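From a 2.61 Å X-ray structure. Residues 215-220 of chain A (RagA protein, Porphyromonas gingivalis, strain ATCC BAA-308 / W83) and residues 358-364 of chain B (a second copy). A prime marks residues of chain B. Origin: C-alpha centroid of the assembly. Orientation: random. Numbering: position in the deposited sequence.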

# COMPACT_ATOMS: atom_id res chain seq x y z
N GLU A 215 -25.43 29.70 33.89
CA GLU A 215 -24.38 30.32 34.72
C GLU A 215 -23.13 29.44 34.69
O GLU A 215 -22.65 29.11 33.59
CB GLU A 215 -24.95 30.62 36.11
CG GLU A 215 -25.94 31.78 36.16
CD GLU A 215 -27.40 31.31 36.28
OE1 GLU A 215 -28.25 32.06 36.83
OE2 GLU A 215 -27.70 30.19 35.81
N ARG A 216 -22.54 29.07 35.83
CA ARG A 216 -21.21 28.48 35.87
C ARG A 216 -21.17 27.14 35.14
O ARG A 216 -22.04 26.28 35.32
CB ARG A 216 -20.76 28.29 37.32
CG ARG A 216 -19.25 28.11 37.50
CD ARG A 216 -18.92 27.69 38.92
NE ARG A 216 -17.49 27.43 39.09
CZ ARG A 216 -16.66 28.20 39.79
NH1 ARG A 216 -17.11 29.28 40.42
NH2 ARG A 216 -15.38 27.87 39.88
N GLY A 217 -20.16 26.98 34.30
CA GLY A 217 -19.89 25.71 33.66
C GLY A 217 -19.42 24.68 34.67
O GLY A 217 -19.22 24.96 35.85
N ARG A 218 -19.24 23.45 34.19
CA ARG A 218 -18.81 22.36 35.04
C ARG A 218 -17.61 21.67 34.40
O ARG A 218 -17.66 21.32 33.22
CB ARG A 218 -19.93 21.33 35.29
CG ARG A 218 -19.49 20.20 36.21
CD ARG A 218 -20.42 19.00 36.18
NE ARG A 218 -21.73 19.36 35.66
CZ ARG A 218 -22.74 18.51 35.54
NH1 ARG A 218 -22.58 17.24 35.91
NH2 ARG A 218 -23.90 18.92 35.05
N ILE A 219 -16.55 21.47 35.19
CA ILE A 219 -15.37 20.72 34.77
C ILE A 219 -15.27 19.47 35.62
O ILE A 219 -15.49 19.51 36.83
CB ILE A 219 -14.09 21.56 34.90
CG1 ILE A 219 -14.30 22.95 34.28
CG2 ILE A 219 -12.93 20.83 34.25
CD1 ILE A 219 -13.33 23.98 34.79
N THR A 220 -14.93 18.35 34.98
CA THR A 220 -14.71 17.10 35.68
C THR A 220 -13.43 16.45 35.21
O THR A 220 -13.16 16.41 34.00
CB THR A 220 -15.89 16.17 35.48
OG1 THR A 220 -17.07 16.84 35.96
CG2 THR A 220 -15.66 14.89 36.28
N ARG B 358 -16.39 31.10 28.48
CA ARG B 358 -15.91 31.48 29.80
C ARG B 358 -16.57 30.55 30.80
O ARG B 358 -17.70 30.77 31.21
CB ARG B 358 -16.23 32.93 30.12
CG ARG B 358 -15.50 33.46 31.35
CD ARG B 358 -14.18 34.11 30.94
NE ARG B 358 -13.14 34.01 31.96
CZ ARG B 358 -11.85 34.26 31.74
NH1 ARG B 358 -11.44 34.63 30.53
NH2 ARG B 358 -10.98 34.15 32.73
N ILE B 359 -15.86 29.49 31.19
CA ILE B 359 -16.50 28.49 32.02
C ILE B 359 -16.65 28.97 33.46
O ILE B 359 -17.61 28.59 34.15
CB ILE B 359 -15.75 27.16 31.93
CG1 ILE B 359 -15.80 26.67 30.49
CG2 ILE B 359 -16.38 26.14 32.85
CD1 ILE B 359 -15.69 25.18 30.35
N ASN B 360 -15.75 29.83 33.94
CA ASN B 360 -15.90 30.45 35.25
C ASN B 360 -14.96 31.65 35.33
O ASN B 360 -14.38 32.09 34.33
CB ASN B 360 -15.64 29.46 36.38
CG ASN B 360 -14.35 28.68 36.19
OD1 ASN B 360 -13.29 29.26 35.95
ND2 ASN B 360 -14.44 27.35 36.27
N GLU B 361 -14.79 32.16 36.55
CA GLU B 361 -14.06 33.41 36.76
C GLU B 361 -12.64 33.32 36.24
O GLU B 361 -12.09 34.30 35.73
CB GLU B 361 -14.07 33.76 38.26
CG GLU B 361 -13.49 35.14 38.56
CD GLU B 361 -13.12 35.35 40.03
OE1 GLU B 361 -14.05 35.45 40.85
OE2 GLU B 361 -11.91 35.42 40.37
N TRP B 362 -12.03 32.14 36.34
CA TRP B 362 -10.62 31.99 36.01
C TRP B 362 -10.36 31.24 34.71
O TRP B 362 -9.24 31.34 34.19
CB TRP B 362 -9.88 31.29 37.17
CG TRP B 362 -9.90 29.79 37.09
CD1 TRP B 362 -9.11 28.98 36.30
CD2 TRP B 362 -10.75 28.91 37.83
NE1 TRP B 362 -9.42 27.66 36.51
CE2 TRP B 362 -10.42 27.58 37.44
CE3 TRP B 362 -11.75 29.11 38.77
CZ2 TRP B 362 -11.07 26.48 37.96
CZ3 TRP B 362 -12.39 28.01 39.30
CH2 TRP B 362 -12.05 26.70 38.89
N LEU B 363 -11.33 30.50 34.17
CA LEU B 363 -11.07 29.61 33.04
C LEU B 363 -11.92 29.96 31.83
O LEU B 363 -13.16 29.97 31.90
CB LEU B 363 -11.31 28.15 33.42
CG LEU B 363 -10.96 27.22 32.25
CD1 LEU B 363 -9.47 27.28 31.96
CD2 LEU B 363 -11.40 25.80 32.52
N LYS B 364 -11.25 30.21 30.71
CA LYS B 364 -11.86 30.24 29.38
C LYS B 364 -11.22 29.13 28.55
O LYS B 364 -10.00 28.97 28.57
CB LYS B 364 -11.68 31.61 28.71
CG LYS B 364 -12.09 31.65 27.23
CD LYS B 364 -12.01 33.07 26.64
CE LYS B 364 -11.93 33.02 25.10
NZ LYS B 364 -12.07 34.34 24.43

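A single hydrogen bond ties the two copies together here: Gly217 N donates to Ile359′ O at 3.0 Å, with an N-H...O angle of 148°. The backbones can come this close because Gly217 has no side chain. An ideal CB would point toward chain B and lie 2.5 Å from Ile359′ CG2, a clear clash.

Beyond this pinch point, Ile219 directs its CB toward the turn. With chi1 m and chi2 t, its CD1 reaches Leu363′ CD2 at 3.5 Å, while its CG1 lies 4.1 Å from Ile359′ CG2, so one side chain makes apolar contacts with two. Arg218, between Gly217 and Ile219, points away, in the alternation expected of an extended chain.

Arg216 starts sideways, but t rotamers at chi1, chi2 and chi3 stretch it along the turn. One face of its guanidinium lies over Asn360′ CB, and its edge meets Trp362′, NH2 to CZ3 at 3.0 Å; this approach is oblique to the indole and tight.

The receiving surface is braced from within. Asn360′, chi1 p, folds its OD1 back to accept from Trp362′ N (3.2 Å) and Leu363′ N (2.9 Å), leaving ND2 3.8 Å from Ile219 CD1. Arg358′ reinforces the turn, NE bonding Asn360′ O (3.3 Å) and NH2 bonding Glu361′ O (3.2 Å).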